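Local atomic coordinates of tryptophane-5-halogenase (PDB entry 5UAO), a protein that probably chlorinates the indole of tryptophan at carbon 5 in a lanthipeptide, during biosynthesis of the antibiotic NAI-107, using bound flavin-adenine dinucleotide. Residues S252-D257 against I403-N408; G193-D198 against L223-Y228; V127-S132 against G438-G443. All blocks are in the same frame, centred on the assembly; numbering follows the deposited sequence.

Contact 1. Residues S252-D257 against I403-N408; sequences SSLFTD and IHYRFN
Y405, near the end of helix 383-406, reaches across to L254 and T256 in the loop joining strands 247-249 and 258-264; these three buried side chains make the contact. Just before it in sequence, H404 has both ring nitrogens engaged, ND1 with F400 O and NE2 with E355 OE2, which fixes the rotation of its imidazole. Y405 itself points from its backbone toward the loop, where the nearest pair of CA atoms, those of Y405 and L254, stands 8.0 Å apart. It contributes 82 Å² of the 160 Å² buried between the two segments. Part-way along its ring, Y405 CD2 meets L254 CD2 at 4.2 Å, the two side chains crossing at about a right angle and the methyl approaching the ring obliquely. In L254 the second torsion (chi2 178°) extends CD1 away from CA and leaves CD2 as the branch that meets the tyrosine. At the phenol end, T256 CG2 lies 3.5 Å from Y405 OH. The torsion of T256 (chi1 56°) sets OG1 between its backbone N and carbonyl carbon and leaves CG2 anti to that carbonyl carbon, next to the phenol. T256 OG1 stays farther off, 4.0 Å from Y405 OH. The hydroxyl of Y405 finds its polar partner in E352 OE1, so the T256 methyl packs beside an oxygen already bonded. In this flavin-dependent halogenase fold the contact ties a helix to the lead-in of strand 258-264, a member of the seven-stranded mixed sheet, and the T256 side chain lies about 9 Å from the bound FAD. Past Y405 the chain leaves the loop behind, R406 NH1 bonding to T423 O and N408 OD1 to the backbone N of G110.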
loop_
_atom_site.group_PDB
_atom_site.type_symbol
_atom_site.label_atom_id
_atom_site.label_comp_id
_atom_site.label_asym_id
_atom_site.label_seq_id
_atom_site.Cartn_x
_atom_site.Cartn_y
_atom_site.Cartn_z
ATOM N N SER A 252 -15.710 14.760 -14.502
ATOM C CA SER A 252 -16.811 13.815 -14.357
ATOM C C SER A 252 -17.199 13.643 -12.868
ATOM O O SER A 252 -18.319 13.265 -12.541
ATOM C CB SER A 252 -16.453 12.491 -14.977
ATOM O OG SER A 252 -15.459 11.748 -14.289
ATOM N N SER A 253 -16.269 13.901 -11.961
ATOM C CA SER A 253 -16.580 13.741 -10.521
ATOM C C SER A 253 -16.719 15.055 -9.773
ATOM O O SER A 253 -17.452 15.139 -8.795
ATOM C CB SER A 253 -15.484 12.996 -9.844
ATOM O OG SER A 253 -15.395 11.655 -10.291
ATOM N N LEU A 254 -15.959 16.058 -10.185
ATOM C CA LEU A 254 -15.813 17.268 -9.417
ATOM C C LEU A 254 -16.177 18.404 -10.398
ATOM O O LEU A 254 -15.447 18.692 -11.344
ATOM C CB LEU A 254 -14.383 17.317 -8.838
ATOM C CG LEU A 254 -14.010 16.119 -7.928
ATOM C CD1 LEU A 254 -12.581 16.208 -7.438
ATOM C CD2 LEU A 254 -14.887 16.178 -6.681
ATOM N N PHE A 255 -17.370 18.957 -10.213
ATOM C CA PHE A 255 -17.995 19.876 -11.170
ATOM C C PHE A 255 -17.805 21.373 -10.831
ATOM O O PHE A 255 -18.233 22.228 -11.602
ATOM C CB PHE A 255 -19.534 19.754 -11.069
ATOM C CG PHE A 255 -20.106 18.425 -11.283
ATOM C CD1 PHE A 255 -19.465 17.441 -12.013
ATOM C CD2 PHE A 255 -21.398 18.189 -10.836
ATOM C CE1 PHE A 255 -20.093 16.218 -12.273
ATOM C CE2 PHE A 255 -22.035 16.969 -11.083
ATOM C CZ PHE A 255 -21.378 15.981 -11.790
ATOM N N THR A 256 -17.369 21.716 -9.614
ATOM C CA THR A 256 -17.220 23.136 -9.281
ATOM C C THR A 256 -15.977 23.751 -9.925
ATOM O O THR A 256 -15.019 23.048 -10.142
ATOM C CB THR A 256 -17.141 23.327 -7.763
ATOM O OG1 THR A 256 -16.077 22.553 -7.233
ATOM C CG2 THR A 256 -18.440 22.883 -7.118
ATOM N N ASP A 257 -15.967 25.056 -10.168
ATOM C CA ASP A 257 -14.854 25.682 -10.840
ATOM C C ASP A 257 -14.576 27.110 -10.445
ATOM O O ASP A 257 -13.759 27.780 -11.103
ATOM C CB ASP A 257 -15.119 25.667 -12.363
ATOM C CG ASP A 257 -16.442 26.319 -12.737
ATOM O OD1 ASP A 257 -17.283 26.692 -11.875
ATOM O OD2 ASP A 257 -16.642 26.510 -13.932
ATOM N N ILE A 403 -17.414 11.033 -3.366
ATOM C CA ILE A 403 -18.492 10.554 -2.499
ATOM C C ILE A 403 -19.035 11.646 -1.597
ATOM O O ILE A 403 -20.074 11.416 -0.989
ATOM C CB ILE A 403 -18.119 9.271 -1.719
ATOM C CG1 ILE A 403 -17.014 9.532 -0.701
ATOM C CG2 ILE A 403 -17.676 8.223 -2.670
ATOM C CD1 ILE A 403 -17.280 8.949 0.620
ATOM N N HIS A 404 -18.343 12.801 -1.455
ATOM C CA HIS A 404 -18.928 13.952 -0.730
ATOM C C HIS A 404 -20.081 14.545 -1.557
ATOM O O HIS A 404 -21.024 15.143 -1.024
ATOM C CB HIS A 404 -17.940 15.071 -0.500
ATOM C CG HIS A 404 -16.769 14.723 0.376
ATOM N ND1 HIS A 404 -15.934 13.662 0.144
ATOM C CD2 HIS A 404 -16.272 15.343 1.466
ATOM C CE1 HIS A 404 -14.964 13.639 1.050
ATOM N NE2 HIS A 404 -15.131 14.671 1.843
ATOM N N TYR A 405 -19.996 14.408 -2.890
ATOM C CA TYR A 405 -20.986 14.955 -3.791
ATOM C C TYR A 405 -22.132 14.035 -4.125
ATOM O O TYR A 405 -23.295 14.450 -4.054
ATOM C CB TYR A 405 -20.342 15.464 -5.105
ATOM C CG TYR A 405 -19.782 16.874 -4.975
ATOM C CD1 TYR A 405 -20.615 17.979 -5.066
ATOM C CD2 TYR A 405 -18.425 17.082 -4.674
ATOM C CE1 TYR A 405 -20.120 19.232 -4.919
ATOM C CE2 TYR A 405 -17.914 18.327 -4.543
ATOM C CZ TYR A 405 -18.780 19.390 -4.656
ATOM O OH TYR A 405 -18.319 20.603 -4.508
ATOM N N ARG A 406 -21.828 12.768 -4.424
ATOM C CA ARG A 406 -22.824 11.799 -4.882
ATOM C C ARG A 406 -23.916 11.573 -3.838
ATOM O O ARG A 406 -25.054 11.243 -4.206
ATOM C CB ARG A 406 -22.117 10.465 -5.122
ATOM C CG ARG A 406 -22.993 9.347 -5.655
ATOM C CD ARG A 406 -23.261 9.589 -7.107
ATOM N NE ARG A 406 -24.356 8.785 -7.596
ATOM C CZ ARG A 406 -24.415 8.268 -8.830
ATOM N NH1 ARG A 406 -23.428 8.427 -9.701
ATOM N NH2 ARG A 406 -25.457 7.556 -9.194
ATOM N N PHE A 407 -23.582 11.681 -2.537
ATOM C CA PHE A 407 -24.504 11.220 -1.495
ATOM C C PHE A 407 -25.034 12.347 -0.574
ATOM O O PHE A 407 -25.528 12.068 0.546
ATOM C CB PHE A 407 -23.849 10.132 -0.667
ATOM C CG PHE A 407 -23.426 8.934 -1.465
ATOM C CD1 PHE A 407 -24.378 8.130 -2.078
ATOM C CD2 PHE A 407 -22.096 8.614 -1.616
ATOM C CE1 PHE A 407 -24.004 7.003 -2.781
ATOM C CE2 PHE A 407 -21.696 7.540 -2.367
ATOM C CZ PHE A 407 -22.668 6.697 -2.931
ATOM N N ASN A 408 -24.913 13.604 -1.043
ATOM C CA ASN A 408 -25.342 14.718 -0.234
ATOM C C ASN A 408 -26.822 15.021 -0.454
ATOM O O ASN A 408 -27.206 15.819 -1.315
ATOM C CB ASN A 408 -24.449 15.980 -0.470
ATOM C CG ASN A 408 -24.797 17.114 0.507
ATOM O OD1 ASN A 408 -25.716 16.953 1.294
ATOM N ND2 ASN A 408 -24.136 18.257 0.382
#

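Contact 2. Residues G193-D198 against L223-Y228; sequences GVRHVD and LHYDFY
V197 supplies the apolar part of this contact, spreading its two methyls over different partners on L223-Y228. CG1 of V197, anti to the backbone N (chi1 179°), meets L223 CD2 at 4.3 Å. The other branch, V197 CG2, lies 4.1 Å from Y225 OH, the two side chains arriving from opposite directions. A58 and V60 of strand 56-61 also touch the Y225 side chain; V60 touches V197 as well and A58 touches R195, so this strand lines the gap between the segments.

The polar neighbour is R195, two residues before V197 and directed to the same side of its strand. R195 NH2 comes to the edge of the Y225 ring, near its plane, 4.2 Å from Y225 CE1. This is an edge approach of a charge whose salt-bridge partner is D56 OD2.

A hydrogen bond inside L223-Y228 runs from Y225 N to Y228 OH at 3.0 Å, nearly straight at 167°, while Y225 CB rests over one face of the Y228 ring, offset toward its rim. The bond ties Y225 to the start of strand 227-230.

Strands 195-208, 211-217 and 222-223 form an antiparallel meander, after which the chain returns to the parallel strand 227-230, an arrangement consistent with the beta-meander crossover of FAD-binding Rossmann-like domains of the glutathione reductase type.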
loop_
_atom_site.group_PDB
_atom_site.type_symbol
_atom_site.label_atom_id
_atom_site.label_comp_id
_atom_site.label_asym_id
_atom_site.label_seq_id
_atom_site.Cartn_x
_atom_site.Cartn_y
_atom_site.Cartn_z
ATOM N N GLY A 193 19.230 32.109 2.978
ATOM C CA GLY A 193 20.143 32.113 1.811
ATOM C C GLY A 193 19.512 31.694 0.475
ATOM O O GLY A 193 20.201 31.470 -0.525
ATOM N N VAL A 194 18.197 31.550 0.437
ATOM C CA VAL A 194 17.516 31.379 -0.867
ATOM C C VAL A 194 17.684 32.706 -1.631
ATOM O O VAL A 194 17.387 33.774 -1.055
ATOM C CB VAL A 194 16.020 31.022 -0.692
ATOM C CG1 VAL A 194 15.303 31.070 -2.025
ATOM C CG2 VAL A 194 15.852 29.625 -0.096
ATOM N N ARG A 195 18.152 32.674 -2.882
ATOM C CA ARG A 195 18.258 33.937 -3.662
ATOM C C ARG A 195 16.931 34.282 -4.314
ATOM O O ARG A 195 16.275 33.426 -4.851
ATOM C CB ARG A 195 19.319 33.790 -4.745
ATOM C CG ARG A 195 20.644 33.276 -4.216
ATOM C CD ARG A 195 21.786 33.512 -5.208
ATOM N NE ARG A 195 21.780 32.613 -6.371
ATOM C CZ ARG A 195 21.287 32.908 -7.574
ATOM N NH1 ARG A 195 20.684 34.067 -7.809
ATOM N NH2 ARG A 195 21.378 32.013 -8.552
ATOM N N HIS A 196 16.545 35.534 -4.290
ATOM C CA HIS A 196 15.333 35.963 -4.937
ATOM C C HIS A 196 15.616 36.609 -6.318
ATOM O O HIS A 196 16.559 37.358 -6.434
ATOM C CB HIS A 196 14.606 36.926 -4.044
ATOM C CG HIS A 196 13.219 37.193 -4.497
ATOM N ND1 HIS A 196 12.889 38.252 -5.331
ATOM C CD2 HIS A 196 12.065 36.533 -4.243
ATOM C CE1 HIS A 196 11.589 38.223 -5.571
ATOM N NE2 HIS A 196 11.064 37.190 -4.922
ATOM N N VAL A 197 14.815 36.273 -7.348
ATOM C CA VAL A 197 14.869 36.902 -8.657
ATOM C C VAL A 197 13.465 37.467 -9.036
ATOM O O VAL A 197 12.468 36.727 -9.023
ATOM C CB VAL A 197 15.374 35.895 -9.689
ATOM C CG1 VAL A 197 15.423 36.522 -11.066
ATOM C CG2 VAL A 197 16.776 35.399 -9.309
ATOM N N ASP A 198 13.362 38.765 -9.290
ATOM C CA ASP A 198 12.100 39.344 -9.698
ATOM C C ASP A 198 12.067 39.332 -11.217
ATOM O O ASP A 198 12.788 40.095 -11.870
ATOM C CB ASP A 198 11.916 40.738 -9.116
ATOM C CG ASP A 198 10.669 41.479 -9.656
ATOM O OD1 ASP A 198 9.717 40.871 -10.204
ATOM O OD2 ASP A 198 10.657 42.729 -9.541
ATOM N N LEU A 223 17.788 33.279 -17.786
ATOM C CA LEU A 223 18.058 32.578 -16.536
ATOM C C LEU A 223 18.359 31.088 -16.850
ATOM O O LEU A 223 17.707 30.451 -17.721
ATOM C CB LEU A 223 16.851 32.717 -15.631
ATOM C CG LEU A 223 16.265 34.114 -15.451
ATOM C CD1 LEU A 223 14.951 33.976 -14.709
ATOM C CD2 LEU A 223 17.286 34.975 -14.674
ATOM N N HIS A 224 19.337 30.534 -16.160
ATOM C CA HIS A 224 19.722 29.156 -16.380
ATOM C C HIS A 224 19.944 28.515 -15.059
ATOM O O HIS A 224 20.701 29.070 -14.241
ATOM C CB HIS A 224 21.057 29.023 -17.154
ATOM C CG HIS A 224 21.542 27.595 -17.247
ATOM N ND1 HIS A 224 21.175 26.743 -18.273
ATOM C CD2 HIS A 224 22.312 26.856 -16.406
ATOM C CE1 HIS A 224 21.729 25.558 -18.082
ATOM N NE2 HIS A 224 22.416 25.598 -16.952
ATOM N N TYR A 225 19.435 27.295 -14.890
ATOM C CA TYR A 225 19.649 26.499 -13.650
ATOM C C TYR A 225 19.863 25.054 -14.045
ATOM O O TYR A 225 19.445 24.599 -15.136
ATOM C CB TYR A 225 18.465 26.608 -12.623
ATOM C CG TYR A 225 18.126 28.046 -12.270
ATOM C CD1 TYR A 225 18.933 28.788 -11.416
ATOM C CD2 TYR A 225 17.076 28.695 -12.887
ATOM C CE1 TYR A 225 18.691 30.130 -11.179
ATOM C CE2 TYR A 225 16.811 30.022 -12.645
ATOM C CZ TYR A 225 17.625 30.716 -11.763
ATOM O OH TYR A 225 17.315 32.002 -11.579
ATOM N N ASP A 226 20.459 24.284 -13.168
ATOM C CA ASP A 226 20.663 22.863 -13.461
ATOM C C ASP A 226 19.353 22.068 -13.375
ATOM O O ASP A 226 19.158 21.130 -14.101
ATOM C CB ASP A 226 21.727 22.243 -12.547
ATOM C CG ASP A 226 23.136 22.877 -12.737
ATOM O OD1 ASP A 226 23.545 23.165 -13.897
ATOM O OD2 ASP A 226 23.827 23.046 -11.710
ATOM N N PHE A 227 18.448 22.503 -12.510
ATOM C CA PHE A 227 17.150 21.871 -12.355
ATOM C C PHE A 227 16.112 22.961 -12.121
ATOM O O PHE A 227 16.386 23.930 -11.435
ATOM C CB PHE A 227 17.141 20.894 -11.159
ATOM C CG PHE A 227 15.978 19.932 -11.173
ATOM C CD1 PHE A 227 16.058 18.711 -11.878
ATOM C CD2 PHE A 227 14.809 20.242 -10.523
ATOM C CE1 PHE A 227 14.998 17.814 -11.899
ATOM C CE2 PHE A 227 13.735 19.347 -10.510
ATOM C CZ PHE A 227 13.820 18.137 -11.232
ATOM N N TYR A 228 14.903 22.756 -12.634
ATOM C CA TYR A 228 13.810 23.714 -12.447
ATOM C C TYR A 228 12.626 23.081 -11.693
ATOM O O TYR A 228 12.164 21.978 -12.062
ATOM C CB TYR A 228 13.290 24.171 -13.831
ATOM C CG TYR A 228 14.379 24.754 -14.708
ATOM C CD1 TYR A 228 15.240 23.922 -15.408
ATOM C CD2 TYR A 228 14.568 26.114 -14.781
ATOM C CE1 TYR A 228 16.259 24.451 -16.140
ATOM C CE2 TYR A 228 15.617 26.655 -15.520
ATOM C CZ TYR A 228 16.433 25.855 -16.198
ATOM O OH TYR A 228 17.488 26.427 -16.970
#

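Contact 3. Residues V127-S132 against G438-G443; sequences VGLVGS and GAPLTG
V130 lays its CG2 methyl against the pyrrolidine ring of P440, 3.5 Å from P440 CD and 3.8 Å from P440 CG. The first of these is tighter than usual van der Waals contact, and the two side chains cross at about a right angle. The N-terminus of helix 129-136, with G128 (phi 142°) at the N-cap position, packs here on a cis-proline loop: the chain between helices 429-437 and 446-453 passes through a cis peptide before P440 and then into a short 3-10 segment at 441-443. The first helical turn closes with S132 N bonded to G128 O. V130 and P440 also hold the nearest pair of CA atoms, 7.5 Å apart, and P440 supplies 51 Å² of the 134 Å² buried between the segments.

L129, the first residue of the helix, points toward the loop and completes the grip on the proline. It has CG anti to its own N (chi1 -162°) and slides past P440 in the opposite direction, bringing L129 CD2 to 4.0 Å from P440 CB. The same methyl meets T442 OG1 at 4.1 Å, so one branch of the leucine touches both loop residues, the leucine and threonine side chains crossing at about a right angle. L470 of helix 461-471 packs on L129 too.

D466 of helix 461-471 also holds the loop, with OD1 bonded to L441 N and OD2 to T442 OG1, which steadies the hydroxyl beside the leucine methyl. Within the turn, G443 N bonds back to P440 O at 2.8 Å.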
loop_
_atom_site.group_PDB
_atom_site.type_symbol
_atom_site.label_atom_id
_atom_site.label_comp_id
_atom_site.label_asym_id
_atom_site.label_seq_id
_atom_site.Cartn_x
_atom_site.Cartn_y
_atom_site.Cartn_z
ATOM N N VAL A 127 -13.651 6.536 20.510
ATOM C CA VAL A 127 -14.671 6.118 21.503
ATOM C C VAL A 127 -15.427 4.975 20.881
ATOM O O VAL A 127 -15.630 3.941 21.514
ATOM C CB VAL A 127 -15.650 7.262 21.879
ATOM C CG1 VAL A 127 -16.838 6.759 22.683
ATOM C CG2 VAL A 127 -14.900 8.338 22.623
ATOM N N GLY A 128 -15.831 5.154 19.628
ATOM C CA GLY A 128 -16.299 4.035 18.814
ATOM C C GLY A 128 -17.449 4.410 17.927
ATOM O O GLY A 128 -18.477 4.912 18.390
ATOM N N LEU A 129 -17.294 4.134 16.638
ATOM C CA LEU A 129 -18.246 4.595 15.652
ATOM C C LEU A 129 -19.563 3.870 15.741
ATOM O O LEU A 129 -20.610 4.478 15.636
ATOM C CB LEU A 129 -17.631 4.426 14.279
ATOM C CG LEU A 129 -18.084 5.106 13.022
ATOM C CD1 LEU A 129 -18.500 6.570 13.248
ATOM C CD2 LEU A 129 -16.906 4.991 12.028
ATOM N N VAL A 130 -19.517 2.575 15.934
ATOM C CA VAL A 130 -20.716 1.771 15.968
ATOM C C VAL A 130 -21.520 2.104 17.214
ATOM O O VAL A 130 -22.716 2.273 17.159
ATOM C CB VAL A 130 -20.411 0.259 15.902
ATOM C CG1 VAL A 130 -21.705 -0.526 16.140
ATOM C CG2 VAL A 130 -19.772 -0.087 14.557
ATOM N N GLY A 131 -20.828 2.287 18.323
ATOM C CA GLY A 131 -21.496 2.660 19.574
ATOM C C GLY A 131 -22.111 4.063 19.448
ATOM O O GLY A 131 -23.258 4.301 19.895
ATOM N N SER A 132 -21.400 4.979 18.794
ATOM C CA SER A 132 -21.970 6.359 18.614
ATOM C C SER A 132 -23.270 6.238 17.818
ATOM O O SER A 132 -24.332 6.861 18.178
ATOM C CB SER A 132 -20.941 7.297 17.927
ATOM O OG SER A 132 -21.487 8.599 17.651
ATOM N N GLY A 438 -21.608 -4.264 4.928
ATOM C CA GLY A 438 -21.288 -4.238 6.370
ATOM C C GLY A 438 -20.441 -3.061 6.772
ATOM O O GLY A 438 -19.200 -3.079 6.636
ATOM N N ALA A 439 -21.114 -2.048 7.294
ATOM C CA ALA A 439 -20.478 -0.769 7.680
ATOM C C ALA A 439 -20.337 -0.652 9.216
ATOM O O ALA A 439 -21.149 -1.189 9.958
ATOM C CB ALA A 439 -21.320 0.383 7.141
ATOM N N PRO A 440 -19.314 0.018 9.698
ATOM C CA PRO A 440 -18.252 0.726 9.008
ATOM C C PRO A 440 -17.164 -0.250 8.567
ATOM O O PRO A 440 -16.936 -1.284 9.226
ATOM C CB PRO A 440 -17.669 1.608 10.101
ATOM C CG PRO A 440 -17.893 0.859 11.358
ATOM C CD PRO A 440 -19.129 0.057 11.157
ATOM N N LEU A 441 -16.457 0.113 7.514
ATOM C CA LEU A 441 -15.376 -0.698 7.024
ATOM C C LEU A 441 -14.317 -0.826 8.039
ATOM O O LEU A 441 -13.638 -1.864 8.124
ATOM C CB LEU A 441 -14.783 -0.067 5.753
ATOM C CG LEU A 441 -15.671 -0.084 4.507
ATOM C CD1 LEU A 441 -15.159 0.949 3.492
ATOM C CD2 LEU A 441 -15.712 -1.478 3.938
ATOM N N THR A 442 -14.114 0.213 8.830
ATOM C CA THR A 442 -13.140 0.141 9.934
ATOM C C THR A 442 -13.549 -0.892 11.029
ATOM O O THR A 442 -12.705 -1.229 11.832
ATOM C CB THR A 442 -12.922 1.503 10.635
ATOM O OG1 THR A 442 -14.184 2.158 10.923
ATOM C CG2 THR A 442 -12.073 2.379 9.729
ATOM N N GLY A 443 -14.795 -1.385 11.020
ATOM C CA GLY A 443 -15.229 -2.454 11.928
ATOM C C GLY A 443 -15.111 -3.852 11.345
ATOM O O GLY A 443 -15.335 -4.837 12.045
#

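In the fold
Contacts 1 and 2 follow one another along the chain, contact 2 first, and both fall between the two halves of contact 3, with 305 residues between its segments. In space contact 2 stands alone at the eight-stranded FAD-binding sheet, its centre about 39 Å from that of contact 1; the centres of contacts 2 and 3, about 51 Å apart, lie on opposite sides of the chain's centre. Contacts 1 and 3 are closer, about 25 Å between centres and about 9 Å between nearest atoms, and both have side chains against helix 461-471. A side chain of each of contacts 1 and 2, T256 and L223, comes to about 9 and 8 Å from FAD, near different parts of this extended cofactor.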